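Local coordinates for protein glycogen synthase (Cyanobacterium sp. CLg1, PDB 6GNF) that belongs to the bacterial starch and glycogen synthases, two-domain glycosyltransferases of the GT-B type that hold their ligands in the cleft between the domains, at residues A[318-323]-A[331-336]. Sequence-based numbering, arbitrary orientation.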
# COMPACT_ATOMS: atom_id res chain seq x y z
N ILE A 318 -20.33 -5.90 11.37
CA ILE A 318 -20.96 -7.19 11.04
C ILE A 318 -22.13 -7.52 11.96
O ILE A 318 -22.23 -6.98 13.06
CB ILE A 318 -19.93 -8.34 11.02
CG1 ILE A 318 -19.31 -8.57 12.41
CG2 ILE A 318 -18.85 -8.06 9.98
CD1 ILE A 318 -18.17 -9.57 12.42
N LEU A 319 -23.00 -8.41 11.49
CA LEU A 319 -24.22 -8.75 12.21
C LEU A 319 -24.01 -9.62 13.44
O LEU A 319 -24.86 -9.64 14.33
CB LEU A 319 -25.21 -9.46 11.29
CG LEU A 319 -26.36 -8.58 10.79
CD1 LEU A 319 -25.83 -7.53 9.84
CD2 LEU A 319 -27.44 -9.43 10.14
N ALA A 320 -22.91 -10.37 13.47
CA ALA A 320 -22.62 -11.20 14.63
C ALA A 320 -21.13 -11.34 14.85
O ALA A 320 -20.39 -11.68 13.94
CB ALA A 320 -23.26 -12.57 14.48
N ASN A 321 -20.70 -11.00 16.05
CA ASN A 321 -19.33 -11.22 16.47
C ASN A 321 -19.10 -12.70 16.78
O ASN A 321 -20.04 -13.42 17.10
CB ASN A 321 -19.02 -10.36 17.69
CG ASN A 321 -19.03 -8.88 17.37
OD1 ASN A 321 -19.85 -8.13 17.88
ND2 ASN A 321 -18.10 -8.45 16.51
N TYR A 322 -17.85 -13.13 16.69
CA TYR A 322 -17.50 -14.51 16.99
C TYR A 322 -16.02 -14.63 17.29
O TYR A 322 -15.26 -13.72 17.02
CB TYR A 322 -17.89 -15.44 15.83
CG TYR A 322 -17.21 -15.15 14.51
CD1 TYR A 322 -15.97 -15.71 14.20
CD2 TYR A 322 -17.80 -14.33 13.56
CE1 TYR A 322 -15.34 -15.44 13.00
CE2 TYR A 322 -17.19 -14.06 12.35
CZ TYR A 322 -15.96 -14.62 12.07
OH TYR A 322 -15.34 -14.33 10.88
N ASN A 323 -15.64 -15.77 17.86
CA ASN A 323 -14.24 -16.12 18.07
C ASN A 323 -14.04 -17.55 17.55
O ASN A 323 -14.94 -18.10 16.93
CB ASN A 323 -13.88 -16.00 19.55
CG ASN A 323 -14.71 -16.92 20.44
OD1 ASN A 323 -15.57 -17.66 19.98
ND2 ASN A 323 -14.47 -16.83 21.74
N LYS A 331 -20.16 -16.95 12.27
CA LYS A 331 -19.71 -16.82 10.90
C LYS A 331 -20.78 -17.27 9.90
O LYS A 331 -20.85 -16.72 8.81
CB LYS A 331 -18.40 -17.57 10.66
CG LYS A 331 -17.57 -16.96 9.54
CD LYS A 331 -16.28 -17.73 9.30
CE LYS A 331 -15.33 -16.93 8.43
NZ LYS A 331 -15.86 -16.71 7.06
N LYS A 332 -21.58 -18.27 10.26
CA LYS A 332 -22.70 -18.67 9.42
C LYS A 332 -23.71 -17.54 9.29
O LYS A 332 -24.27 -17.32 8.21
CB LYS A 332 -23.40 -19.92 9.95
CG LYS A 332 -22.94 -21.18 9.25
CD LYS A 332 -23.57 -22.43 9.83
CE LYS A 332 -22.92 -23.67 9.22
NZ LYS A 332 -23.13 -24.89 10.03
N LEU A 333 -23.98 -16.85 10.39
CA LEU A 333 -24.92 -15.74 10.38
C LEU A 333 -24.37 -14.62 9.49
O LEU A 333 -25.09 -14.05 8.68
CB LEU A 333 -25.22 -15.26 11.80
CG LEU A 333 -26.35 -14.24 12.01
CD1 LEU A 333 -26.84 -14.27 13.45
CD2 LEU A 333 -25.94 -12.81 11.66
N CYS A 334 -23.08 -14.33 9.62
CA CYS A 334 -22.41 -13.37 8.74
C CYS A 334 -22.50 -13.77 7.27
O CYS A 334 -22.73 -12.93 6.41
CB CYS A 334 -20.95 -13.18 9.16
SG CYS A 334 -20.77 -12.30 10.72
N LYS A 335 -22.35 -15.06 6.99
CA LYS A 335 -22.46 -15.58 5.62
C LYS A 335 -23.85 -15.31 5.03
O LYS A 335 -23.97 -14.77 3.93
CB LYS A 335 -22.16 -17.08 5.57
CG LYS A 335 -22.08 -17.64 4.16
CD LYS A 335 -21.54 -19.05 4.14
CE LYS A 335 -21.50 -19.61 2.73
NZ LYS A 335 -20.82 -20.93 2.69
N VAL A 336 -24.88 -15.74 5.75
CA VAL A 336 -26.26 -15.49 5.34
C VAL A 336 -26.57 -14.00 5.20
O VAL A 336 -27.33 -13.60 4.31
CB VAL A 336 -27.25 -16.20 6.31
CG1 VAL A 336 -28.66 -15.63 6.22
CG2 VAL A 336 -27.19 -17.71 6.12
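Where the chain passes from the N-terminal sheet of this GT-B protein to the C-terminal Rossmann-like domain, loop 318-323 runs past the helix it leads into, 327-341, and lays a row of side chains along one flank of it. At the Tyr322 end, the aliphatic part of Lys331 passes over one face of the phenol: Lys331 CB lies 4.2 Å from the ring centroid and 15° off its normal, a CH-pi contact. With Lys331 CG anti to the backbone N (chi1 -152°), the chain runs on over the CZ rim and alongside the hydroxyl, bringing Lys331 CE to 3.6 Å from Tyr322 OH. Both polar ends then leave the contact, Tyr322 OH for the carbonyl of Tyr446 and Lys331 NZ for Ala422 O and Thr448 OG1. Cys334 holds the middle. Its SG approaches the edge of the same ring, 4.3 Å from Tyr322 CE2, touches Ile318 CB at 4.1 Å, and sits 3.3 Å from Ala320 O. Nearer the surface, Leu333 meets Leu319 at about a right angle, and Leu333 CD2 presses to 3.4 Å from Leu319 CB, tight for two carbons; the same methyl rests 3.9 Å from Ala320 CB. Helix 414-423 packs against the pair, its Ala422 touching both Ile318 and Cys334. No hydrogen bond crosses between the two segments; the loop lies against its helix mainly through apolar and CH-pi contacts, with the Cys334 sulfur also close to the Ala320 carbonyl, while the tyrosine hydroxyl and lysine ammonium are satisfied by neighbouring parts of the domain.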